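Local coordinates for glideosome-associated protein 50 (Plasmodium falciparum 3D7, PDB 3TGH) that belongs to the glideosome of the malaria parasite, which drives gliding and host cell invasion, and may anchor that complex to the inner membrane complex, at residues I20-Y25 against I274-H279; M237-D242 against T288-S293; F269-I274 against E297-H302. One frame throughout, in Å; residues are numbered along the deposited sequence.

Interaction 1: I20-Y25 against I274-H279; sequences ILNAKY and IGFCVH
Asn-22, on the helix 17-32, reaches across to the start of strand 275-282 and lays its amide against Ile-274, Gly-275 and Phe-276 together, part of the packing of a helix on a sheet of the metallophosphoesterase alpha/beta sandwich. Its CG stands anti to the backbone N (chi1 -156°), and Asn-22 ND2 donates to Gly-275 O at 3.0 Å with an N-H...O angle of 157°. The donor lies well above the carbonyl plane of Gly-275. The methyl Ile-274 CG2 packs against CB and CG of the asparagine, 3.7 Å from Asn-22 CG. The amide oxygen, Asn-22 OD1, lies at the edge of the Phe-276 ring, close to its plane and 3.4 Å from Phe-276 CD2, with amide and ring planes 44° apart. One helical turn on, Tyr-25 CB meets the same ring edge, 3.9 Å from Phe-276 CE2, while the phenol leads away from the strand. Phe-26 and Phe-29 of the same helix meet this phenylalanine edge-to-face. The amide NH2 also serves Gly-253 O, bridging two backbone carbonyls, whereas the buried OD1 has no hydrogen-bond partner; the polar part of the contact therefore rests on the NH2, the rest on apolar packing.

Interaction 2: M237-D242 against T288-S293; sequences MEVIED and TKFVSS
Phe-290, on strand 285-292, projects from one sheet of the phosphoesterase sandwich onto strand 237-242 of the other, and its ring carries most of the contact. The apolar touches come first. CG of Phe-290 stands beside its own backbone N and anti to the carbonyl carbon (chi1 -69°), and the ring lies against Met-237 and Val-239, which are two residues apart and both direct their CB atoms toward strand 288-292. Phe-290 CD2 is 3.8 Å from Met-237 CB, and Phe-290 CZ is 4.0 Å from Val-239 CB. Both carbons approach the ring obliquely.

The second kind is a Met-aromatic contact. The two side chains run antiparallel alongside each other, with the sulfur at the ring edge: Met-237 SD is 5.5 Å from the centroid of the Phe-290 ring and 90° off its normal. The thioether also passes Val-291, with Met-237 SD 3.7 Å from Val-291 O.

Polar backbone atoms make up the third group. Glu-238 O approaches the end of the ring obliquely, 3.7 Å from Phe-290 CZ, whereas CB of Glu-238 points away from strand 288-292, and its OE2 is hydrogen-bonded to Ser-204 and Ser-267.

Beyond the pair, Phe-269 meets the Phe-290 ring at about 55° and Ile-248 adds a further apolar neighbour. With all the touching residues buried and no hydrogen bond joining the two strands, the packing here is probably dominated by dispersion, with perhaps a weak electrostatic part between the sulfur or Glu-238 O and the ring hydrogens.

Interaction 3: F269-I274 against E297-H302; sequences FFSSDI and EVIYTH
Phe-269 and Tyr-300 join the two sheets of the metallophosphoesterase sandwich at their outermost strands, 267-271 and 297-305, through a near-parallel pair of rings slid apart. The planes differ by only 2°, with the ring centroids 4.8 Å apart, but the displacement is so large that the rings barely overlap. Each ring instead lies over the other's CB. Phe-269 CB is centred over the Tyr-300 ring, 3.5 Å from its centroid, and Tyr-300 CB sits over the centre of the Phe-269 ring at the same distance, giving two reciprocal CH-pi contacts. Both side chains have CG anti to the backbone N (chi1 158° for Phe-269 and -168° for Tyr-300), and they run past each other in opposite directions. Val-239 of strand 237-242 touches both residues.

Ile-299 crosses Phe-269 at about a right angle and places its terminal methyl at the ring edge, where Ile-299 CD1 is 3.7 Å from Phe-269 CZ. That methyl also packs on the turn after the strand, near the carboxylate of Asp-273, whose OD2 is bonded to Ser-292. There, Ser-271 OG lies 3.6 Å from Ile-299 CD1 and closes an ST turn by accepting from Asp-273 N at 3.1 Å.

In the fold
Along the chain the segments alternate: 20-25, 237-242, 269-274, 274-279, 288-293 and 297-302. Interactions 2 and 3, centred 5 Å apart, form one continuous interface between the two mixed sheets, since 237-242 neighbours 267-271 in one sheet and 285-292 neighbours 297-305 in the other. Interaction 1 lies 12 Å from interaction 2 and 11 Å from interaction 3, and adds helix 17-32 to strand 275-282, which precedes 285-292 and lies beside it in the same sheet. The segments of interactions 1 and 3 share Ile-274, which touches the helix in interaction 1. Together they show the layering of helices on a beta sandwich seen in the metallophosphoesterase fold, kept in a protein that may serve as an anchor.

Interaction 1: I20-Y25 against I274-H279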
ATOM      1  N   ILE A  20     -12.418 -15.098   3.765  1.00 32.08           N
ATOM      2  CA  ILE A  20     -13.537 -14.875   4.678  1.00 33.53           C
ATOM      3  C   ILE A  20     -13.076 -14.944   6.138  1.00 33.21           C
ATOM      4  O   ILE A  20     -13.479 -14.119   6.962  1.00 30.91           O
ATOM      5  CB  ILE A  20     -14.667 -15.912   4.440  1.00 36.67           C
ATOM      6  CG1 ILE A  20     -15.174 -15.855   2.991  1.00 39.35           C
ATOM      7  CG2 ILE A  20     -15.831 -15.687   5.406  1.00 38.04           C
ATOM      8  CD1 ILE A  20     -15.691 -14.493   2.568  1.00 41.87           C
ATOM      9  N   LEU A  21     -12.234 -15.928   6.447  1.00 33.80           N
ATOM     10  CA  LEU A  21     -11.647 -16.050   7.780  1.00 34.56           C
ATOM     11  C   LEU A  21     -10.790 -14.824   8.087  1.00 33.24           C
ATOM     12  O   LEU A  21     -10.875 -14.255   9.171  1.00 31.59           O
ATOM     13  CB  LEU A  21     -10.808 -17.334   7.876  1.00 36.59           C
ATOM     14  CG  LEU A  21     -10.184 -17.683   9.231  1.00 39.49           C
ATOM     15  CD1 LEU A  21     -11.249 -17.767  10.317  1.00 41.14           C
ATOM     16  CD2 LEU A  21      -9.395 -18.988   9.139  1.00 41.49           C
ATOM     17  N   ASN A  22      -9.978 -14.410   7.116  1.00 31.34           N
ATOM     18  CA  ASN A  22      -9.117 -13.247   7.276  1.00 29.87           C
ATOM     19  C   ASN A  22      -9.931 -11.972   7.519  1.00 29.18           C
ATOM     20  O   ASN A  22      -9.573 -11.158   8.370  1.00 28.40           O
ATOM     21  CB  ASN A  22      -8.203 -13.088   6.047  1.00 29.45           C
ATOM     22  CG  ASN A  22      -6.933 -12.323   6.350  1.00 31.89           C
ATOM     23  OD1 ASN A  22      -6.419 -12.369   7.464  1.00 31.12           O
ATOM     24  ND2 ASN A  22      -6.408 -11.622   5.349  1.00 33.11           N
ATOM     25  N   ALA A  23     -11.033 -11.820   6.783  1.00 28.78           N
ATOM     26  CA  ALA A  23     -11.917 -10.657   6.916  1.00 28.58           C
ATOM     27  C   ALA A  23     -12.482 -10.515   8.332  1.00 29.01           C
ATOM     28  O   ALA A  23     -12.626  -9.403   8.844  1.00 28.69           O
ATOM     29  CB  ALA A  23     -13.059 -10.736   5.896  1.00 27.45           C
ATOM     30  N   LYS A  24     -12.789 -11.642   8.960  1.00 29.48           N
ATOM     31  CA  LYS A  24     -13.296 -11.654  10.334  1.00 31.82           C
ATOM     32  C   LYS A  24     -12.276 -11.034  11.295  1.00 30.08           C
ATOM     33  O   LYS A  24     -12.607 -10.127  12.063  1.00 29.88           O
ATOM     34  CB  LYS A  24     -13.674 -13.093  10.722  1.00 34.82           C
ATOM     35  CG  LYS A  24     -13.801 -13.395  12.208  1.00 43.55           C
ATOM     36  CD  LYS A  24     -13.954 -14.905  12.423  1.00 47.77           C
ATOM     37  CE  LYS A  24     -13.381 -15.369  13.751  1.00 53.71           C
ATOM     38  NZ  LYS A  24     -13.374 -16.865  13.833  1.00 57.78           N
ATOM     39  N   TYR A  25     -11.031 -11.494  11.224  1.00 29.32           N
ATOM     40  CA  TYR A  25      -9.971 -10.952  12.079  1.00 27.86           C
ATOM     41  C   TYR A  25      -9.605  -9.516  11.722  1.00 26.86           C
ATOM     42  O   TYR A  25      -9.296  -8.717  12.603  1.00 28.09           O
ATOM     43  CB  TYR A  25      -8.735 -11.854  12.039  1.00 29.68           C
ATOM     44  CG  TYR A  25      -8.965 -13.186  12.723  1.00 31.10           C
ATOM     45  CD1 TYR A  25      -8.904 -14.384  12.021  1.00 32.09           C
ATOM     46  CD2 TYR A  25      -9.264 -13.239  14.078  1.00 33.54           C
ATOM     47  CE1 TYR A  25      -9.131 -15.604  12.662  1.00 36.58           C
ATOM     48  CE2 TYR A  25      -9.487 -14.446  14.726  1.00 34.95           C
ATOM     49  CZ  TYR A  25      -9.419 -15.622  14.018  1.00 37.34           C
ATOM     50  OH  TYR A  25      -9.638 -16.812  14.678  1.00 41.52           O
ATOM     51  N   ILE A 274      -2.135 -16.749   5.657  1.00 31.48           N
ATOM     52  CA  ILE A 274      -3.097 -15.743   5.219  1.00 29.78           C
ATOM     53  C   ILE A 274      -3.263 -14.766   6.372  1.00 28.77           C
ATOM     54  O   ILE A 274      -3.407 -15.176   7.526  1.00 28.84           O
ATOM     55  CB  ILE A 274      -4.435 -16.402   4.809  1.00 32.88           C
ATOM     56  CG1 ILE A 274      -4.249 -17.126   3.479  1.00 32.68           C
ATOM     57  CG2 ILE A 274      -5.564 -15.372   4.693  1.00 31.07           C
ATOM     58  CD1 ILE A 274      -5.402 -18.023   3.102  1.00 36.51           C
ATOM     59  N   GLY A 275      -3.195 -13.474   6.070  1.00 27.62           N
ATOM     60  CA  GLY A 275      -3.218 -12.467   7.116  1.00 25.59           C
ATOM     61  C   GLY A 275      -3.160 -11.039   6.617  1.00 23.63           C
ATOM     62  O   GLY A 275      -3.516 -10.749   5.477  1.00 23.52           O
ATOM     63  N   PHE A 276      -2.705 -10.149   7.489  1.00 24.57           N
ATOM     64  CA  PHE A 276      -2.669  -8.722   7.195  1.00 24.12           C
ATOM     65  C   PHE A 276      -1.741  -8.035   8.188  1.00 26.23           C
ATOM     66  O   PHE A 276      -1.243  -8.677   9.122  1.00 26.09           O
ATOM     67  CB  PHE A 276      -4.089  -8.131   7.263  1.00 24.88           C
ATOM     68  CG  PHE A 276      -4.767  -8.307   8.600  1.00 24.89           C
ATOM     69  CD1 PHE A 276      -4.652  -7.337   9.589  1.00 25.61           C
ATOM     70  CD2 PHE A 276      -5.533  -9.432   8.861  1.00 27.28           C
ATOM     71  CE1 PHE A 276      -5.259  -7.507  10.824  1.00 26.30           C
ATOM     72  CE2 PHE A 276      -6.155  -9.609  10.082  1.00 28.35           C
ATOM     73  CZ  PHE A 276      -6.026  -8.644  11.068  1.00 26.55           C
ATOM     74  N   CYS A 277      -1.522  -6.733   8.002  1.00 26.28           N
ATOM     75  CA  CYS A 277      -0.701  -5.949   8.924  1.00 26.35           C
ATOM     76  C   CYS A 277      -1.467  -4.804   9.554  1.00 28.90           C
ATOM     77  O   CYS A 277      -2.371  -4.240   8.935  1.00 25.35           O
ATOM     78  CB  CYS A 277       0.478  -5.334   8.194  1.00 30.11           C
ATOM     79  SG  CYS A 277       1.634  -6.505   7.580  1.00 36.27           S
ATOM     80  N   VAL A 278      -1.072  -4.453  10.772  1.00 27.10           N
ATOM     81  CA  VAL A 278      -1.519  -3.231  11.412  1.00 29.07           C
ATOM     82  C   VAL A 278      -0.275  -2.413  11.768  1.00 29.96           C
ATOM     83  O   VAL A 278       0.699  -2.947  12.306  1.00 30.70           O
ATOM     84  CB  VAL A 278      -2.369  -3.520  12.655  1.00 30.89           C
ATOM     85  CG1 VAL A 278      -2.765  -2.213  13.338  1.00 34.19           C
ATOM     86  CG2 VAL A 278      -3.609  -4.323  12.263  1.00 34.52           C
ATOM     87  N   HIS A 279      -0.306  -1.123  11.448  1.00 27.13           N
ATOM     88  CA  HIS A 279       0.857  -0.256  11.605  1.00 26.19           C
ATOM     89  C   HIS A 279       0.479   0.891  12.520  1.00 28.61           C
ATOM     90  O   HIS A 279      -0.623   1.417  12.422  1.00 27.68           O
ATOM     91  CB  HIS A 279       1.311   0.318  10.265  1.00 26.74           C
ATOM     92  CG  HIS A 279       1.422  -0.688   9.165  1.00 25.35           C
ATOM     93  ND1 HIS A 279       2.604  -1.315   8.844  1.00 27.34           N
ATOM     94  CD2 HIS A 279       0.497  -1.156   8.292  1.00 27.95           C
ATOM     95  CE1 HIS A 279       2.404  -2.132   7.822  1.00 25.87           C
ATOM     96  NE2 HIS A 279       1.132  -2.053   7.470  1.00 25.58           N
TER

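Interaction 2: M237-D242 against T288-S293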
ATOM      1  N   MET A 237       3.639 -13.033   3.961  1.00 27.07           N
ATOM      2  CA  MET A 237       4.008 -11.881   4.769  1.00 26.63           C
ATOM      3  C   MET A 237       5.505 -11.937   5.000  1.00 27.38           C
ATOM      4  O   MET A 237       6.075 -13.022   5.166  1.00 28.90           O
ATOM      5  CB  MET A 237       3.246 -11.885   6.100  1.00 28.98           C
ATOM      6  CG  MET A 237       1.740 -11.662   5.923  1.00 35.08           C
ATOM      7  SD  MET A 237       0.785 -11.581   7.470  1.00 41.94           S
ATOM      8  CE  MET A 237       1.302 -13.075   8.275  1.00 32.17           C
ATOM      9  N   GLU A 238       6.147 -10.777   4.994  1.00 25.44           N
ATOM     10  CA  GLU A 238       7.584 -10.702   5.226  1.00 27.23           C
ATOM     11  C   GLU A 238       8.019  -9.296   5.613  1.00 28.15           C
ATOM     12  O   GLU A 238       7.388  -8.304   5.217  1.00 25.33           O
ATOM     13  CB  GLU A 238       8.355 -11.143   3.971  1.00 28.98           C
ATOM     14  CG  GLU A 238       9.884 -11.001   4.091  1.00 29.66           C
ATOM     15  CD  GLU A 238      10.657 -11.843   3.092  1.00 35.10           C
ATOM     16  OE1 GLU A 238      10.219 -11.975   1.928  1.00 35.89           O
ATOM     17  OE2 GLU A 238      11.722 -12.366   3.475  1.00 35.00           O
ATOM     18  N   VAL A 239       9.093  -9.217   6.391  1.00 25.77           N
ATOM     19  CA  VAL A 239       9.818  -7.966   6.544  1.00 28.35           C
ATOM     20  C   VAL A 239      11.315  -8.198   6.296  1.00 30.12           C
ATOM     21  O   VAL A 239      11.939  -9.094   6.894  1.00 30.32           O
ATOM     22  CB  VAL A 239       9.535  -7.263   7.905  1.00 32.61           C
ATOM     23  CG1 VAL A 239       9.737  -8.205   9.071  1.00 33.76           C
ATOM     24  CG2 VAL A 239      10.399  -5.997   8.048  1.00 33.77           C
ATOM     25  N   ILE A 240      11.850  -7.424   5.353  1.00 27.26           N
ATOM     26  CA  ILE A 240      13.273  -7.373   5.043  1.00 29.70           C
ATOM     27  C   ILE A 240      13.754  -5.974   5.389  1.00 31.81           C
ATOM     28  O   ILE A 240      13.186  -4.990   4.910  1.00 31.16           O
ATOM     29  CB  ILE A 240      13.514  -7.674   3.554  1.00 29.34           C
ATOM     30  CG1 ILE A 240      13.266  -9.163   3.287  1.00 30.51           C
ATOM     31  CG2 ILE A 240      14.935  -7.262   3.125  1.00 31.45           C
ATOM     32  CD1 ILE A 240      13.164  -9.527   1.815  1.00 29.11           C
ATOM     33  N   GLU A 241      14.770  -5.870   6.241  1.00 35.42           N
ATOM     34  CA  GLU A 241      15.258  -4.560   6.666  1.00 38.78           C
ATOM     35  C   GLU A 241      16.674  -4.341   6.182  1.00 42.53           C
ATOM     36  O   GLU A 241      17.543  -5.193   6.382  1.00 40.66           O
ATOM     37  CB  GLU A 241      15.183  -4.388   8.187  1.00 42.21           C
ATOM     38  CG  GLU A 241      15.292  -2.915   8.609  1.00 44.94           C
ATOM     39  CD  GLU A 241      15.283  -2.703  10.115  1.00 51.91           C
ATOM     40  OE1 GLU A 241      14.493  -3.368  10.820  1.00 51.23           O
ATOM     41  OE2 GLU A 241      16.066  -1.846  10.589  1.00 56.75           O
ATOM     42  N   ASP A 242      16.892  -3.188   5.555  1.00 43.57           N
ATOM     43  CA  ASP A 242      18.159  -2.850   4.926  1.00 49.06           C
ATOM     44  C   ASP A 242      18.333  -1.330   4.911  1.00 50.47           C
ATOM     45  O   ASP A 242      17.508  -0.621   4.335  1.00 48.10           O
ATOM     46  CB  ASP A 242      18.183  -3.401   3.497  1.00 51.25           C
ATOM     47  CG  ASP A 242      19.346  -2.869   2.675  1.00 57.63           C
ATOM     48  OD1 ASP A 242      20.507  -3.222   2.975  1.00 62.87           O
ATOM     49  OD2 ASP A 242      19.094  -2.104   1.717  1.00 62.27           O
ATOM     50  N   THR A 288       4.920  -2.251  13.376  1.00 28.51           N
ATOM     51  CA  THR A 288       4.117  -3.037  12.461  1.00 27.95           C
ATOM     52  C   THR A 288       3.835  -4.396  13.090  1.00 29.53           C
ATOM     53  O   THR A 288       4.759  -5.081  13.533  1.00 30.14           O
ATOM     54  CB  THR A 288       4.843  -3.232  11.117  1.00 27.82           C
ATOM     55  OG1 THR A 288       5.014  -1.958  10.481  1.00 28.83           O
ATOM     56  CG2 THR A 288       4.052  -4.161  10.196  1.00 29.07           C
ATOM     57  N   LYS A 289       2.558  -4.767  13.147  1.00 28.78           N
ATOM     58  CA  LYS A 289       2.143  -6.067  13.658  1.00 30.44           C
ATOM     59  C   LYS A 289       1.604  -6.933  12.524  1.00 29.90           C
ATOM     60  O   LYS A 289       0.677  -6.540  11.793  1.00 26.88           O
ATOM     61  CB  LYS A 289       1.080  -5.907  14.746  1.00 32.20           C
ATOM     62  CG  LYS A 289       1.592  -5.265  16.024  1.00 35.67           C
ATOM     63  CD  LYS A 289       0.458  -5.033  17.009  1.00 39.56           C
ATOM     64  CE  LYS A 289       0.868  -4.104  18.147  1.00 44.98           C
ATOM     65  NZ  LYS A 289      -0.287  -3.775  19.042  1.00 47.91           N
ATOM     66  N   PHE A 290       2.208  -8.104  12.365  1.00 27.18           N
ATOM     67  CA  PHE A 290       1.777  -9.073  11.366  1.00 26.42           C
ATOM     68  C   PHE A 290       0.796 -10.039  12.011  1.00 27.79           C
ATOM     69  O   PHE A 290       1.137 -10.717  12.976  1.00 29.33           O
ATOM     70  CB  PHE A 290       2.975  -9.843  10.816  1.00 26.33           C
ATOM     71  CG  PHE A 290       3.888  -9.011   9.972  1.00 28.27           C
ATOM     72  CD1 PHE A 290       4.861  -8.207  10.559  1.00 30.17           C
ATOM     73  CD2 PHE A 290       3.774  -9.026   8.588  1.00 31.44           C
ATOM     74  CE1 PHE A 290       5.701  -7.426   9.776  1.00 31.32           C
ATOM     75  CE2 PHE A 290       4.609  -8.259   7.798  1.00 30.15           C
ATOM     76  CZ  PHE A 290       5.579  -7.458   8.390  1.00 29.77           C
ATOM     77  N   VAL A 291      -0.415 -10.097  11.469  1.00 26.63           N
ATOM     78  CA  VAL A 291      -1.493 -10.889  12.041  1.00 28.16           C
ATOM     79  C   VAL A 291      -1.805 -12.074  11.145  1.00 28.56           C
ATOM     80  O   VAL A 291      -2.018 -11.916   9.937  1.00 28.16           O
ATOM     81  CB  VAL A 291      -2.778 -10.047  12.218  1.00 27.89           C
ATOM     82  CG1 VAL A 291      -3.877 -10.891  12.834  1.00 29.99           C
ATOM     83  CG2 VAL A 291      -2.491  -8.813  13.070  1.00 28.15           C
ATOM     84  N   SER A 292      -1.805 -13.262  11.740  1.00 28.64           N
ATOM     85  CA  SER A 292      -2.153 -14.489  11.042  1.00 29.75           C
ATOM     86  C   SER A 292      -3.609 -14.860  11.295  1.00 29.88           C
ATOM     87  O   SER A 292      -4.062 -14.879  12.440  1.00 30.70           O
ATOM     88  CB  SER A 292      -1.242 -15.645  11.491  1.00 31.55           C
ATOM     89  OG  SER A 292      -1.779 -16.887  11.089  1.00 33.92           O
ATOM     90  N   SER A 293      -4.318 -15.191  10.218  1.00 30.18           N
ATOM     91  CA  SER A 293      -5.718 -15.615  10.278  1.00 34.12           C
ATOM     92  C   SER A 293      -5.914 -17.010  10.874  1.00 37.67           C
ATOM     93  O   SER A 293      -7.052 -17.443  11.067  1.00 39.91           O
ATOM     94  CB  SER A 293      -6.334 -15.602   8.877  1.00 35.65           C
ATOM     95  OG  SER A 293      -5.770 -16.618   8.057  1.00 36.82           O
TER

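Interaction 3: F269-I274 against E297-H302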
ATOM      1  N   PHE A 269      11.595 -11.786   9.203  1.00 32.78           N
ATOM      2  CA  PHE A 269      10.409 -12.578   9.439  1.00 32.68           C
ATOM      3  C   PHE A 269       9.777 -12.937   8.110  1.00 30.96           C
ATOM      4  O   PHE A 269       9.717 -12.103   7.202  1.00 29.00           O
ATOM      5  CB  PHE A 269       9.411 -11.774  10.288  1.00 32.88           C
ATOM      6  CG  PHE A 269       7.988 -12.249  10.176  1.00 32.94           C
ATOM      7  CD1 PHE A 269       7.571 -13.392  10.833  1.00 35.19           C
ATOM      8  CD2 PHE A 269       7.063 -11.541   9.421  1.00 34.59           C
ATOM      9  CE1 PHE A 269       6.255 -13.827  10.739  1.00 35.39           C
ATOM     10  CE2 PHE A 269       5.748 -11.973   9.318  1.00 34.65           C
ATOM     11  CZ  PHE A 269       5.345 -13.121   9.977  1.00 34.23           C
ATOM     12  N   PHE A 270       9.310 -14.176   8.005  1.00 31.44           N
ATOM     13  CA  PHE A 270       8.571 -14.631   6.834  1.00 30.63           C
ATOM     14  C   PHE A 270       7.480 -15.597   7.273  1.00 31.58           C
ATOM     15  O   PHE A 270       7.725 -16.478   8.095  1.00 31.74           O
ATOM     16  CB  PHE A 270       9.501 -15.338   5.842  1.00 31.60           C
ATOM     17  CG  PHE A 270       8.809 -15.809   4.590  1.00 30.79           C
ATOM     18  CD1 PHE A 270       8.917 -15.089   3.412  1.00 31.32           C
ATOM     19  CD2 PHE A 270       8.052 -16.978   4.591  1.00 33.94           C
ATOM     20  CE1 PHE A 270       8.284 -15.512   2.252  1.00 30.34           C
ATOM     21  CE2 PHE A 270       7.413 -17.403   3.444  1.00 36.40           C
ATOM     22  CZ  PHE A 270       7.525 -16.667   2.267  1.00 35.69           C
ATOM     23  N   SER A 271       6.287 -15.445   6.701  1.00 29.98           N
ATOM     24  CA  SER A 271       5.199 -16.393   6.926  1.00 31.22           C
ATOM     25  C   SER A 271       4.325 -16.520   5.684  1.00 31.52           C
ATOM     26  O   SER A 271       3.999 -15.524   5.043  1.00 29.34           O
ATOM     27  CB  SER A 271       4.335 -15.947   8.103  1.00 30.95           C
ATOM     28  OG  SER A 271       3.259 -16.843   8.308  1.00 31.84           O
ATOM     29  N   SER A 272       3.939 -17.749   5.361  1.00 32.24           N
ATOM     30  CA  SER A 272       3.015 -18.004   4.265  1.00 34.14           C
ATOM     31  C   SER A 272       1.556 -17.927   4.732  1.00 34.07           C
ATOM     32  O   SER A 272       0.649 -18.108   3.927  1.00 36.32           O
ATOM     33  CB  SER A 272       3.301 -19.374   3.634  1.00 35.40           C
ATOM     34  OG  SER A 272       3.112 -20.413   4.571  1.00 38.93           O
ATOM     35  N   ASP A 273       1.330 -17.647   6.019  1.00 33.44           N
ATOM     36  CA  ASP A 273      -0.025 -17.544   6.566  1.00 32.33           C
ATOM     37  C   ASP A 273      -0.850 -16.466   5.852  1.00 30.95           C
ATOM     38  O   ASP A 273      -0.326 -15.413   5.497  1.00 30.80           O
ATOM     39  CB  ASP A 273       0.000 -17.203   8.062  1.00 32.26           C
ATOM     40  CG  ASP A 273       0.418 -18.373   8.940  1.00 37.92           C
ATOM     41  OD1 ASP A 273       0.945 -19.377   8.412  1.00 40.31           O
ATOM     42  OD2 ASP A 273       0.211 -18.273  10.170  1.00 38.63           O
ATOM     43  N   ILE A 274      -2.135 -16.749   5.657  1.00 31.48           N
ATOM     44  CA  ILE A 274      -3.097 -15.743   5.219  1.00 29.78           C
ATOM     45  C   ILE A 274      -3.263 -14.766   6.372  1.00 28.77           C
ATOM     46  O   ILE A 274      -3.407 -15.176   7.526  1.00 28.84           O
ATOM     47  CB  ILE A 274      -4.435 -16.402   4.809  1.00 32.88           C
ATOM     48  CG1 ILE A 274      -4.249 -17.126   3.479  1.00 32.68           C
ATOM     49  CG2 ILE A 274      -5.564 -15.372   4.693  1.00 31.07           C
ATOM     50  CD1 ILE A 274      -5.402 -18.023   3.102  1.00 36.51           C
ATOM     51  N   GLU A 297      -3.699 -14.283  15.678  1.00 34.70           N
ATOM     52  CA  GLU A 297      -2.549 -14.021  16.529  1.00 35.86           C
ATOM     53  C   GLU A 297      -1.543 -13.107  15.823  1.00 32.86           C
ATOM     54  O   GLU A 297      -1.279 -13.263  14.625  1.00 31.96           O
ATOM     55  CB  GLU A 297      -1.911 -15.369  16.890  1.00 40.27           C
ATOM     56  CG  GLU A 297      -0.604 -15.332  17.661  1.00 45.05           C
ATOM     57  CD  GLU A 297      -0.184 -16.725  18.125  1.00 54.19           C
ATOM     58  OE1 GLU A 297      -0.985 -17.390  18.823  1.00 60.19           O
ATOM     59  OE2 GLU A 297       0.939 -17.159  17.789  1.00 57.99           O
ATOM     60  N   VAL A 298      -0.998 -12.144  16.568  1.00 31.32           N
ATOM     61  CA  VAL A 298       0.128 -11.348  16.105  1.00 30.32           C
ATOM     62  C   VAL A 298       1.356 -12.257  16.159  1.00 31.91           C
ATOM     63  O   VAL A 298       1.784 -12.663  17.244  1.00 31.35           O
ATOM     64  CB  VAL A 298       0.351 -10.096  16.987  1.00 31.40           C
ATOM     65  CG1 VAL A 298       1.599  -9.354  16.554  1.00 31.39           C
ATOM     66  CG2 VAL A 298      -0.873  -9.172  16.933  1.00 29.78           C
ATOM     67  N   ILE A 299       1.889 -12.609  14.990  1.00 30.32           N
ATOM     68  CA  ILE A 299       3.000 -13.563  14.920  1.00 33.87           C
ATOM     69  C   ILE A 299       4.362 -12.899  14.740  1.00 34.00           C
ATOM     70  O   ILE A 299       5.399 -13.567  14.837  1.00 33.56           O
ATOM     71  CB  ILE A 299       2.767 -14.655  13.850  1.00 33.62           C
ATOM     72  CG1 ILE A 299       2.536 -14.064  12.458  1.00 34.98           C
ATOM     73  CG2 ILE A 299       1.585 -15.531  14.256  1.00 35.70           C
ATOM     74  CD1 ILE A 299       2.596 -15.107  11.347  1.00 35.75           C
ATOM     75  N   TYR A 300       4.367 -11.591  14.494  1.00 31.17           N
ATOM     76  CA  TYR A 300       5.610 -10.825  14.480  1.00 31.83           C
ATOM     77  C   TYR A 300       5.339  -9.343  14.680  1.00 31.25           C
ATOM     78  O   TYR A 300       4.382  -8.804  14.125  1.00 30.04           O
ATOM     79  CB  TYR A 300       6.375 -11.026  13.167  1.00 32.37           C
ATOM     80  CG  TYR A 300       7.796 -10.493  13.225  1.00 32.56           C
ATOM     81  CD1 TYR A 300       8.787 -11.175  13.929  1.00 37.88           C
ATOM     82  CD2 TYR A 300       8.144  -9.306  12.591  1.00 34.10           C
ATOM     83  CE1 TYR A 300      10.087 -10.684  13.999  1.00 38.56           C
ATOM     84  CE2 TYR A 300       9.440  -8.811  12.651  1.00 36.38           C
ATOM     85  CZ  TYR A 300      10.403  -9.500  13.352  1.00 40.90           C
ATOM     86  OH  TYR A 300      11.679  -8.999  13.409  1.00 46.66           O
ATOM     87  N   THR A 301       6.197  -8.695  15.465  1.00 31.58           N
ATOM     88  CA  THR A 301       6.129  -7.255  15.663  1.00 32.43           C
ATOM     89  C   THR A 301       7.459  -6.630  15.261  1.00 32.97           C
ATOM     90  O   THR A 301       8.505  -6.965  15.827  1.00 32.11           O
ATOM     91  CB  THR A 301       5.804  -6.908  17.118  1.00 34.74           C
ATOM     92  OG1 THR A 301       4.578  -7.551  17.488  1.00 33.08           O
ATOM     93  CG2 THR A 301       5.657  -5.403  17.294  1.00 35.00           C
ATOM     94  N   HIS A 302       7.412  -5.756  14.260  1.00 30.45           N
ATOM     95  CA  HIS A 302       8.597  -5.061  13.773  1.00 31.10           C
ATOM     96  C   HIS A 302       8.550  -3.610  14.235  1.00 32.66           C
ATOM     97  O   HIS A 302       7.521  -2.950  14.117  1.00 31.77           O
ATOM     98  CB  HIS A 302       8.668  -5.114  12.247  1.00 31.10           C
ATOM     99  CG  HIS A 302       9.850  -4.393  11.684  1.00 33.88           C
ATOM    100  ND1 HIS A 302       9.758  -3.136  11.125  1.00 36.54           N
ATOM    101  CD2 HIS A 302      11.159  -4.732  11.633  1.00 35.93           C
ATOM    102  CE1 HIS A 302      10.958  -2.743  10.735  1.00 38.98           C
ATOM    103  NE2 HIS A 302      11.824  -3.694  11.030  1.00 36.35           N
TER